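Local coordinates for HemO (Neisseria meningitidis, PDB 1J77), which binds heme and probably degrades it by oxidative opening of the porphyrin ring, at residues L9-R14 with E168-A173; A17-V22 with E179-Y184; V187-F192 with D197-E202. All blocks are in the same frame, centred on the assembly; numbering follows the deposited sequence.

Contact 1 of 3, residues L9-R14 with E168-A173; sequences LTFAKR and EAEAEA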
loop_
_atom_site.group_PDB
_atom_site.type_symbol
_atom_site.label_atom_id
_atom_site.label_comp_id
_atom_site.label_asym_id
_atom_site.label_seq_id
_atom_site.Cartn_x
_atom_site.Cartn_y
_atom_site.Cartn_z
ATOM N N LEU A 9 -19.365 4.020 -13.210
ATOM C CA LEU A 9 -20.127 5.196 -12.803
ATOM C C LEU A 9 -19.649 6.038 -11.611
ATOM O O LEU A 9 -20.286 7.055 -11.309
ATOM C CB LEU A 9 -21.585 4.789 -12.563
ATOM N N THR A 10 -18.538 5.680 -10.963
ATOM C CA THR A 10 -18.029 6.470 -9.829
ATOM C C THR A 10 -16.519 6.538 -9.883
ATOM O O THR A 10 -15.888 5.679 -10.484
ATOM C CB THR A 10 -18.441 5.852 -8.487
ATOM O OG1 THR A 10 -17.482 4.866 -8.064
ATOM C CG2 THR A 10 -19.737 5.043 -8.627
ATOM N N PHE A 11 -15.948 7.556 -9.240
ATOM C CA PHE A 11 -14.506 7.786 -9.222
ATOM C C PHE A 11 -13.763 6.571 -8.698
ATOM O O PHE A 11 -12.809 6.076 -9.334
ATOM C CB PHE A 11 -14.218 9.009 -8.336
ATOM C CG PHE A 11 -12.739 9.339 -8.164
ATOM C CD1 PHE A 11 -11.849 9.281 -9.229
ATOM C CD2 PHE A 11 -12.274 9.734 -6.931
ATOM C CE1 PHE A 11 -10.503 9.620 -9.047
ATOM C CE2 PHE A 11 -10.937 10.062 -6.736
ATOM C CZ PHE A 11 -10.053 10.024 -7.796
ATOM N N ALA A 12 -14.192 6.082 -7.552
ATOM C CA ALA A 12 -13.574 4.947 -6.900
ATOM C C ALA A 12 -13.652 3.723 -7.786
ATOM O O ALA A 12 -12.721 2.910 -7.786
ATOM C CB ALA A 12 -14.250 4.699 -5.530
ATOM N N LYS A 13 -14.714 3.595 -8.583
ATOM C CA LYS A 13 -14.865 2.419 -9.466
ATOM C C LYS A 13 -14.012 2.538 -10.698
ATOM O O LYS A 13 -13.631 1.522 -11.299
ATOM C CB LYS A 13 -16.340 2.244 -9.893
ATOM C CG LYS A 13 -17.139 1.620 -8.830
ATOM C CD LYS A 13 -18.625 1.550 -9.147
ATOM C CE LYS A 13 -19.341 0.784 -8.050
ATOM N NZ LYS A 13 -20.828 0.879 -8.180
ATOM N N ARG A 14 -13.743 3.751 -11.128
ATOM C CA ARG A 14 -12.934 3.977 -12.279
ATOM C C ARG A 14 -11.471 3.724 -11.878
ATOM O O ARG A 14 -10.705 3.098 -12.651
ATOM C CB ARG A 14 -13.178 5.358 -12.843
ATOM C CG ARG A 14 -14.638 5.515 -13.361
ATOM C CD ARG A 14 -14.853 6.697 -14.297
ATOM N NE ARG A 14 -15.106 7.968 -13.606
ATOM C CZ ARG A 14 -16.281 8.306 -13.057
ATOM N NH1 ARG A 14 -16.434 9.480 -12.444
ATOM N NH2 ARG A 14 -17.293 7.460 -13.074
ATOM N N GLU A 168 -11.305 15.411 -15.334
ATOM C CA GLU A 168 -9.971 15.803 -15.718
ATOM C C GLU A 168 -8.980 15.545 -14.561
ATOM O O GLU A 168 -7.866 15.058 -14.773
ATOM C CB GLU A 168 -9.976 17.299 -16.102
ATOM C CG GLU A 168 -11.111 17.773 -17.052
ATOM C CD GLU A 168 -12.477 17.978 -16.389
ATOM O OE1 GLU A 168 -12.674 18.988 -15.673
ATOM O OE2 GLU A 168 -13.387 17.146 -16.605
ATOM N N ALA A 169 -9.403 15.884 -13.347
ATOM C CA ALA A 169 -8.562 15.692 -12.160
ATOM C C ALA A 169 -8.525 14.215 -11.829
ATOM O O ALA A 169 -7.530 13.736 -11.253
ATOM C CB ALA A 169 -9.111 16.465 -10.991
ATOM N N GLU A 170 -9.614 13.508 -12.131
ATOM C CA GLU A 170 -9.673 12.056 -11.909
ATOM C C GLU A 170 -8.598 11.380 -12.728
ATOM O O GLU A 170 -7.952 10.449 -12.265
ATOM C CB GLU A 170 -11.008 11.472 -12.371
ATOM C CG GLU A 170 -12.173 11.648 -11.444
ATOM C CD GLU A 170 -13.376 10.840 -11.909
ATOM O OE1 GLU A 170 -13.225 9.627 -12.218
ATOM O OE2 GLU A 170 -14.467 11.425 -11.988
ATOM N N ALA A 171 -8.438 11.802 -13.978
ATOM C CA ALA A 171 -7.426 11.215 -14.840
ATOM C C ALA A 171 -6.038 11.295 -14.213
ATOM O O ALA A 171 -5.274 10.330 -14.243
ATOM C CB ALA A 171 -7.442 11.881 -16.243
ATOM N N GLU A 172 -5.712 12.441 -13.626
ATOM C CA GLU A 172 -4.420 12.660 -12.999
ATOM C C GLU A 172 -4.293 11.771 -11.779
ATOM O O GLU A 172 -3.248 11.141 -11.564
ATOM C CB GLU A 172 -4.272 14.130 -12.618
ATOM C CG GLU A 172 -4.408 15.037 -13.837
ATOM C CD GLU A 172 -4.306 16.525 -13.558
ATOM O OE1 GLU A 172 -4.251 16.951 -12.377
ATOM O OE2 GLU A 172 -4.288 17.287 -14.577
ATOM N N ALA A 173 -5.359 11.683 -11.009
ATOM C CA ALA A 173 -5.381 10.788 -9.836
ATOM C C ALA A 173 -5.172 9.323 -10.238
ATOM O O ALA A 173 -4.438 8.594 -9.578
ATOM C CB ALA A 173 -6.654 10.923 -9.078
#

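Contact 2 of 3, residues A17-V22 with E179-Y184; sequences ADTTAV and EAFAFY. With HEM (protoporphyrin IX containing Fe), chain B.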
loop_
_atom_site.group_PDB
_atom_site.type_symbol
_atom_site.label_atom_id
_atom_site.label_comp_id
_atom_site.label_asym_id
_atom_site.label_seq_id
_atom_site.Cartn_x
_atom_site.Cartn_y
_atom_site.Cartn_z
ATOM N N ALA A 17 -11.151 -0.071 -11.787
ATOM C CA ALA A 17 -11.147 -0.583 -13.174
ATOM C C ALA A 17 -9.832 -0.382 -13.898
ATOM O O ALA A 17 -9.295 -1.337 -14.502
ATOM C CB ALA A 17 -12.300 0.058 -13.994
ATOM N N ASP A 18 -9.298 0.832 -13.835
ATOM C CA ASP A 18 -8.124 1.232 -14.569
ATOM C C ASP A 18 -6.839 0.656 -13.941
ATOM O O ASP A 18 -5.809 0.731 -14.577
ATOM C CB ASP A 18 -7.999 2.787 -14.728
ATOM C CG ASP A 18 -9.078 3.398 -15.600
ATOM O OD1 ASP A 18 -9.815 2.642 -16.255
ATOM O OD2 ASP A 18 -9.208 4.641 -15.708
ATOM N N THR A 19 -6.909 0.149 -12.711
ATOM C CA THR A 19 -5.697 -0.364 -12.006
ATOM C C THR A 19 -5.734 -1.816 -11.559
ATOM O O THR A 19 -4.791 -2.291 -10.895
ATOM C CB THR A 19 -5.273 0.504 -10.771
ATOM O OG1 THR A 19 -6.272 0.488 -9.743
ATOM C CG2 THR A 19 -5.101 1.960 -11.135
ATOM N N THR A 20 -6.774 -2.565 -11.934
ATOM C CA THR A 20 -6.857 -3.953 -11.535
ATOM C C THR A 20 -5.737 -4.913 -12.090
ATOM O O THR A 20 -5.188 -5.727 -11.341
ATOM C CB THR A 20 -8.229 -4.543 -11.780
ATOM O OG1 THR A 20 -9.155 -3.849 -10.946
ATOM C CG2 THR A 20 -8.267 -5.958 -11.325
ATOM N N ALA A 21 -5.388 -4.713 -13.351
ATOM C CA ALA A 21 -4.359 -5.497 -14.011
ATOM C C ALA A 21 -3.048 -5.237 -13.240
ATOM O O ALA A 21 -2.360 -6.179 -12.876
ATOM C CB ALA A 21 -4.193 -5.088 -15.482
ATOM N N VAL A 22 -2.678 -3.969 -13.020
ATOM C CA VAL A 22 -1.399 -3.717 -12.346
ATOM C C VAL A 22 -1.462 -4.203 -10.907
ATOM O O VAL A 22 -0.461 -4.699 -10.372
ATOM C CB VAL A 22 -0.884 -2.259 -12.518
ATOM C CG1 VAL A 22 -1.817 -1.209 -11.827
ATOM C CG2 VAL A 22 0.567 -2.158 -12.053
ATOM N N GLU A 179 1.245 5.041 -10.974
ATOM C CA GLU A 179 2.602 5.332 -10.555
ATOM C C GLU A 179 2.933 4.805 -9.168
ATOM O O GLU A 179 4.067 4.356 -8.954
ATOM C CB GLU A 179 2.932 6.816 -10.701
ATOM C CG GLU A 179 2.928 7.258 -12.167
ATOM C CD GLU A 179 3.092 8.743 -12.379
ATOM O OE1 GLU A 179 3.614 9.420 -11.477
ATOM O OE2 GLU A 179 2.768 9.197 -13.493
ATOM N N ALA A 180 1.968 4.793 -8.244
ATOM C CA ALA A 180 2.156 4.232 -6.870
ATOM C C ALA A 180 2.390 2.727 -6.962
ATOM O O ALA A 180 3.334 2.218 -6.363
ATOM C CB ALA A 180 1.014 4.512 -6.040
ATOM N N PHE A 181 1.576 2.054 -7.773
ATOM C CA PHE A 181 1.792 0.617 -7.973
ATOM C C PHE A 181 3.114 0.352 -8.624
ATOM O O PHE A 181 3.800 -0.606 -8.263
ATOM C CB PHE A 181 0.678 -0.032 -8.807
ATOM C CG PHE A 181 -0.624 -0.325 -8.064
ATOM C CD1 PHE A 181 -1.831 0.278 -8.473
ATOM C CD2 PHE A 181 -0.681 -1.213 -6.992
ATOM C CE1 PHE A 181 -3.012 -0.018 -7.847
ATOM C CE2 PHE A 181 -1.879 -1.512 -6.393
ATOM C CZ PHE A 181 -3.056 -0.879 -6.804
ATOM N N ALA A 182 3.496 1.162 -9.623
ATOM C CA ALA A 182 4.770 0.932 -10.277
ATOM C C ALA A 182 5.932 1.119 -9.342
ATOM O O ALA A 182 6.879 0.360 -9.367
ATOM C CB ALA A 182 4.926 1.823 -11.452
ATOM N N PHE A 183 5.868 2.155 -8.506
ATOM C CA PHE A 183 6.890 2.389 -7.500
ATOM C C PHE A 183 6.989 1.215 -6.507
ATOM O O PHE A 183 8.086 0.793 -6.173
ATOM C CB PHE A 183 6.633 3.714 -6.775
ATOM C CG PHE A 183 7.611 4.006 -5.644
ATOM C CD1 PHE A 183 8.948 4.250 -5.920
ATOM C CD2 PHE A 183 7.221 3.929 -4.320
ATOM C CE1 PHE A 183 9.810 4.504 -4.934
ATOM C CE2 PHE A 183 8.129 4.198 -3.308
ATOM C CZ PHE A 183 9.422 4.468 -3.642
ATOM N N TYR A 184 5.866 0.691 -6.049
ATOM C CA TYR A 184 5.890 -0.483 -5.201
ATOM C C TYR A 184 6.715 -1.604 -5.796
ATOM O O TYR A 184 7.545 -2.183 -5.094
ATOM C CB TYR A 184 4.499 -0.974 -4.872
ATOM C CG TYR A 184 4.435 -1.982 -3.723
ATOM C CD1 TYR A 184 4.291 -1.607 -2.412
ATOM C CD2 TYR A 184 4.543 -3.331 -3.952
ATOM C CE1 TYR A 184 4.258 -2.522 -1.375
ATOM C CE2 TYR A 184 4.500 -4.247 -2.926
ATOM C CZ TYR A 184 4.317 -3.862 -1.661
ATOM O OH TYR A 184 4.314 -4.774 -0.642
HETATM C CHA HEM B . -7.779 -4.740 -2.943
HETATM C CHB HEM B . -5.302 -8.874 -2.475
HETATM C CHC HEM B . -1.137 -6.340 -2.308
HETATM C CHD HEM B . -3.609 -2.248 -3.266
HETATM C C1A HEM B . -7.474 -6.063 -2.735
HETATM C C2A HEM B . -8.445 -7.153 -2.483
HETATM C C3A HEM B . -7.733 -8.271 -2.360
HETATM C C4A HEM B . -6.320 -7.967 -2.535
HETATM C CMA HEM B . -8.312 -9.682 -2.089
HETATM C CAA HEM B . -9.989 -7.073 -2.311
HETATM C CBA HEM B . -10.308 -6.979 -0.819
HETATM C CGA HEM B . -11.786 -6.748 -0.566
HETATM O O1A HEM B . -12.492 -6.296 -1.514
HETATM O O2A HEM B . -12.239 -7.041 0.581
HETATM C C1B HEM B . -3.954 -8.564 -2.381
HETATM C C2B HEM B . -2.900 -9.516 -2.162
HETATM C C3B HEM B . -1.724 -8.825 -2.147
HETATM C C4B HEM B . -2.049 -7.407 -2.285
HETATM C CMB HEM B . -3.188 -11.030 -1.998
HETATM C CAB HEM B . -0.315 -9.365 -1.895
HETATM C CBB HEM B . 0.056 -10.566 -2.326
HETATM C C1C HEM B . -1.460 -5.022 -2.494
HETATM C C2C HEM B . -0.530 -3.895 -2.425
HETATM C C3C HEM B . -1.211 -2.785 -2.751
HETATM C C4C HEM B . -2.598 -3.115 -2.926
HETATM C CMC HEM B . 0.976 -4.052 -2.173
HETATM C CAC HEM B . -0.698 -1.355 -2.856
HETATM C CBC HEM B . 0.603 -1.131 -3.013
HETATM C C1D HEM B . -4.926 -2.583 -3.269
HETATM C C2D HEM B . -5.963 -1.619 -3.530
HETATM C C3D HEM B . -7.253 -2.373 -3.458
HETATM C C4D HEM B . -6.863 -3.726 -3.139
HETATM C CMD HEM B . -5.749 -0.135 -3.835
HETATM C CAD HEM B . -8.680 -1.842 -3.590
HETATM C CBD HEM B . -9.348 -2.272 -4.862
HETATM C CGD HEM B . -10.681 -1.559 -4.854
HETATM O O1D HEM B . -10.723 -0.399 -5.331
HETATM O O2D HEM B . -11.707 -2.178 -4.431
HETATM N NA HEM B . -6.210 -6.604 -2.744
HETATM N NB HEM B . -3.397 -7.299 -2.492
HETATM N NC HEM B . -2.684 -4.491 -2.780
HETATM N ND HEM B . -5.471 -3.855 -3.040
HETATM FE FE HEM B . -4.452 -5.573 -2.874
HETATM O O HOH W 1 -4.549 -5.240 -0.953
#

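Contact 3 of 3, residues V187-F192 with D197-E202; sequences VLRETF and DAEAPE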
loop_
_atom_site.group_PDB
_atom_site.type_symbol
_atom_site.label_atom_id
_atom_site.label_comp_id
_atom_site.label_asym_id
_atom_site.label_seq_id
_atom_site.Cartn_x
_atom_site.Cartn_y
_atom_site.Cartn_z
ATOM N N VAL A 187 10.567 -0.803 -5.787
ATOM C CA VAL A 187 11.107 -1.057 -4.465
ATOM C C VAL A 187 11.253 -2.570 -4.171
ATOM O O VAL A 187 12.270 -3.012 -3.616
ATOM C CB VAL A 187 10.299 -0.333 -3.361
ATOM C CG1 VAL A 187 10.839 -0.671 -2.011
ATOM C CG2 VAL A 187 10.305 1.164 -3.628
ATOM N N LEU A 188 10.225 -3.340 -4.512
ATOM C CA LEU A 188 10.213 -4.768 -4.297
ATOM C C LEU A 188 11.406 -5.376 -5.019
ATOM O O LEU A 188 12.154 -6.160 -4.432
ATOM C CB LEU A 188 8.869 -5.328 -4.786
ATOM C CG LEU A 188 8.640 -6.831 -4.622
ATOM C CD1 LEU A 188 7.167 -7.142 -4.808
ATOM C CD2 LEU A 188 9.465 -7.749 -5.512
ATOM N N ARG A 189 11.581 -5.007 -6.279
ATOM C CA ARG A 189 12.706 -5.564 -7.062
ATOM C C ARG A 189 14.074 -5.220 -6.468
ATOM O O ARG A 189 14.989 -6.061 -6.372
ATOM C CB ARG A 189 12.623 -5.114 -8.493
ATOM C CG ARG A 189 11.451 -5.564 -9.303
ATOM C CD ARG A 189 11.177 -4.678 -10.513
ATOM N NE ARG A 189 9.988 -5.021 -11.263
ATOM C CZ ARG A 189 9.143 -4.154 -11.825
ATOM N NH1 ARG A 189 9.340 -2.833 -11.717
ATOM N NH2 ARG A 189 8.061 -4.589 -12.441
ATOM N N GLU A 190 14.262 -3.982 -6.098
ATOM C CA GLU A 190 15.556 -3.599 -5.554
ATOM C C GLU A 190 15.790 -4.378 -4.288
ATOM O O GLU A 190 16.902 -4.936 -4.036
ATOM C CB GLU A 190 15.595 -2.072 -5.293
ATOM C CG GLU A 190 15.533 -1.263 -6.571
ATOM C CD GLU A 190 15.990 0.177 -6.388
ATOM O OE1 GLU A 190 16.520 0.480 -5.283
ATOM O OE2 GLU A 190 15.804 0.979 -7.345
ATOM N N THR A 191 14.761 -4.499 -3.473
ATOM C CA THR A 191 14.845 -5.129 -2.196
ATOM C C THR A 191 15.101 -6.658 -2.257
ATOM O O THR A 191 15.855 -7.157 -1.485
ATOM C CB THR A 191 13.582 -4.826 -1.466
ATOM O OG1 THR A 191 13.449 -3.399 -1.417
ATOM C CG2 THR A 191 13.624 -5.255 0.022
ATOM N N PHE A 192 14.414 -7.344 -3.153
ATOM C CA PHE A 192 14.515 -8.794 -3.296
ATOM C C PHE A 192 15.572 -9.175 -4.337
ATOM O O PHE A 192 15.694 -10.347 -4.671
ATOM C CB PHE A 192 13.136 -9.383 -3.604
ATOM C CG PHE A 192 12.245 -9.518 -2.399
ATOM C CD1 PHE A 192 11.381 -8.460 -1.995
ATOM C CD2 PHE A 192 12.236 -10.674 -1.619
ATOM C CE1 PHE A 192 10.606 -8.585 -0.926
ATOM C CE2 PHE A 192 11.380 -10.819 -0.561
ATOM C CZ PHE A 192 10.568 -9.745 -0.174
ATOM N N ASP A 197 12.077 -4.110 -13.988
ATOM C CA ASP A 197 10.985 -4.700 -14.753
ATOM C C ASP A 197 10.745 -6.245 -14.617
ATOM O O ASP A 197 9.959 -6.831 -15.347
ATOM C CB ASP A 197 11.170 -4.312 -16.200
ATOM C CG ASP A 197 11.333 -2.826 -16.360
ATOM O OD1 ASP A 197 10.550 -2.034 -15.726
ATOM O OD2 ASP A 197 12.184 -2.365 -17.143
ATOM N N ALA A 198 11.382 -6.881 -13.650
ATOM C CA ALA A 198 11.033 -8.289 -13.362
ATOM C C ALA A 198 9.586 -8.397 -12.910
ATOM O O ALA A 198 9.054 -7.489 -12.240
ATOM C CB ALA A 198 11.897 -8.811 -12.277
ATOM N N GLU A 199 8.951 -9.467 -13.335
ATOM C CA GLU A 199 7.576 -9.751 -12.997
ATOM C C GLU A 199 7.411 -11.193 -12.557
ATOM O O GLU A 199 8.304 -12.037 -12.728
ATOM C CB GLU A 199 6.654 -9.508 -14.222
ATOM C CG GLU A 199 6.681 -8.060 -14.693
ATOM C CD GLU A 199 5.869 -7.045 -13.870
ATOM O OE1 GLU A 199 6.055 -5.811 -14.062
ATOM O OE2 GLU A 199 5.028 -7.435 -13.074
ATOM N N ALA A 200 6.262 -11.507 -11.989
ATOM C CA ALA A 200 5.907 -12.862 -11.687
ATOM C C ALA A 200 5.844 -13.692 -12.965
ATOM O O ALA A 200 5.744 -13.180 -14.094
ATOM C CB ALA A 200 4.514 -12.885 -10.968
ATOM N N PRO A 201 6.005 -14.999 -12.831
ATOM C CA PRO A 201 5.891 -15.858 -14.017
ATOM C C PRO A 201 4.626 -15.554 -14.809
ATOM O O PRO A 201 3.537 -15.498 -14.266
ATOM C CB PRO A 201 5.833 -17.242 -13.428
ATOM C CG PRO A 201 6.583 -17.129 -12.087
ATOM C CD PRO A 201 6.199 -15.770 -11.585
ATOM N N GLU A 202 4.785 -15.467 -16.123
ATOM C CA GLU A 202 3.667 -15.111 -16.961
ATOM C C GLU A 202 2.552 -16.099 -16.894
ATOM O O GLU A 202 2.770 -17.317 -17.020
ATOM C CB GLU A 202 4.044 -14.920 -18.412
ATOM C CG GLU A 202 2.792 -14.422 -19.148
ATOM C CD GLU A 202 3.032 -14.024 -20.583
ATOM O OE1 GLU A 202 2.133 -13.345 -21.173
ATOM O OE2 GLU A 202 4.114 -14.381 -21.084
HETATM O O HOH W 2 12.047 -1.709 -11.815
#

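Contact 1 of 3, residues L9-R14 with E168-A173
The guanidinium of R14 meets the carboxylate of E170 at its edge, while one of its faces lies over the backbone of its own helix start, with T10 C and F11 N beneath it. The other flat group, the ring of F11, has the methyl of A173 at its edge, CZ to CB 3.7 Å, and the E170 stem slanting past it, F11 CD1 standing 3.3 Å from E170 CG.

R14 holds E170 side-on in a two-pronged salt bridge, with each carboxylate oxygen taking one N-H through its syn lone pair. The bond from NH1 to E170 OE2 is the straighter, 2.8 Å long at 168° and close to the guanidinium plane. NE reaches E170 OE1 at 2.9 Å, but the oxygen is tilted from that plane and the angle falls to 142°. A bend at chi3 (-85°) turns the R14 chain so that NE and NH1 look across to helix 167-192, whereas E170 stretches out from CG to meet them. On the remaining side NH2 bonds to A8 O, just ahead of the helix.

T10 caps helix 11-32 as its N-cap, OG1 accepting from K13 N at 3.1 Å. N161 and L165 also touch F11.

E170 is buried, and its paired bonds to R14 would offset much of the cost of burying a carboxylate. The same pairing probably favours the charged form of both groups, fastening the beginning of helix 11-32 to the early turns of helix 167-192.

Contact 2 of 3, residues A17-V22 with E179-Y184
F181 is the shared neighbour here: T19 and V22 press on its ring from helix 11-32, and the same ring abuts the heme. V22 CG1 lies 3.7 Å from F181 CD1, and its other methyl, CG2, packs against F181 CB, so both methyls bear on the base of the ring. Farther out, T19 CB sits 3.7 Å from F181 CE1, the two side chains crossing at about a right angle. Both approaches are oblique to the ring, and no hydrogen bond links the segments.

The far side of the F181 ring carries the ligand contact. Its CE2 comes 3.6 Å from HEM CHD, a meso carbon that lies near the ring plane, at its edge. One turn on, Y184 offers a face: HEM CMC, a pyrrole methyl, stands over it toward the rim, 3.4 Å from CZ. Both residues thus belong to the heme pocket, at one border of the macrocycle. The iron holds water 1 at 1.9 Å; H23, just beyond V22, is the axial protein ligand.

Second-shell groups set these side chains in place. The helix backbone presents T19 CB to the phenyl ring, and chi1 (64°) puts OG1 between the backbone N and the carbonyl carbon, where it bonds to L15 O one turn back. Helix 11-32 is kinked here, the N of A21 and of V22 lacking a bond to the preceding turn. Y184 is met edge-to-face by F52.

Around this pair, helix 104-119 supplies Y112 against T19 and C113 against F181, while F45 and L48 of helix 39-60 pack on Y184. V26 of helix 11-32 touches both aromatic residues, so that residues of helices 11-32, 39-60 and 104-119 pack around F181 and Y184.

Contact 3 of 3, residues V187-F192 with D197-E202
R189 and A198 supply the hydrogen bonds of this contact: two nitrogens of the guanidinium converge side-on upon one carbonyl oxygen. NE gives the shorter bond, 2.8 Å to A198 O at 155°, arriving in the carbonyl plane on a lone pair. NH2 reaches the same A198 O at 3.1 Å and 136°, from above that plane. Because the oxygen lies near the guanidinium plane for both, the grip fixes the rotation of the flat group. The R189 chain runs extended from CG to NE, which carries its head from the helix to the loop.

Charge adds a further link. NH2 also forms a salt bridge of 2.9 Å with E199 OE1, an oxygen shared with K185; two cations thus probably stabilise the carboxylate. A bend at chi2 brings the E199 chain back toward the arginine, and the two planes stand 76° apart.

The remaining contacts are a van der Waals contact and a water bridge. D197 CA sits over the centre of one guanidinium face, 3.5 Å from CZ, and water 2 accepts from both R189 NH1 and D197 N.

This is a side-on arginine grip on a backbone carbonyl, with carboxylate and water also around the guanidinium; it joins the irregular chain after helix 167-192 to that helix, in the all-helical heme oxygenase fold.

Helix 167-192 runs through all three contacts. Contacts 1 and 2 both join it to helix 11-32, as successive points along the same pair, their centres about 14 Å apart; the first combines a salt bridge with the packing of F11, the second is apolar and placed at the ligand. Contact 3 lies a further 14 Å or so from contact 2 and about 28 Å from contact 1, centre to centre, and folds the chain after helix 167-192 back on that helix. Contact 2 alone touches the heme. Measured between nearest atoms, the R14 side chain of contact 1 is about 10 Å from the heme, and the E199 side chain of contact 3 about 12 Å.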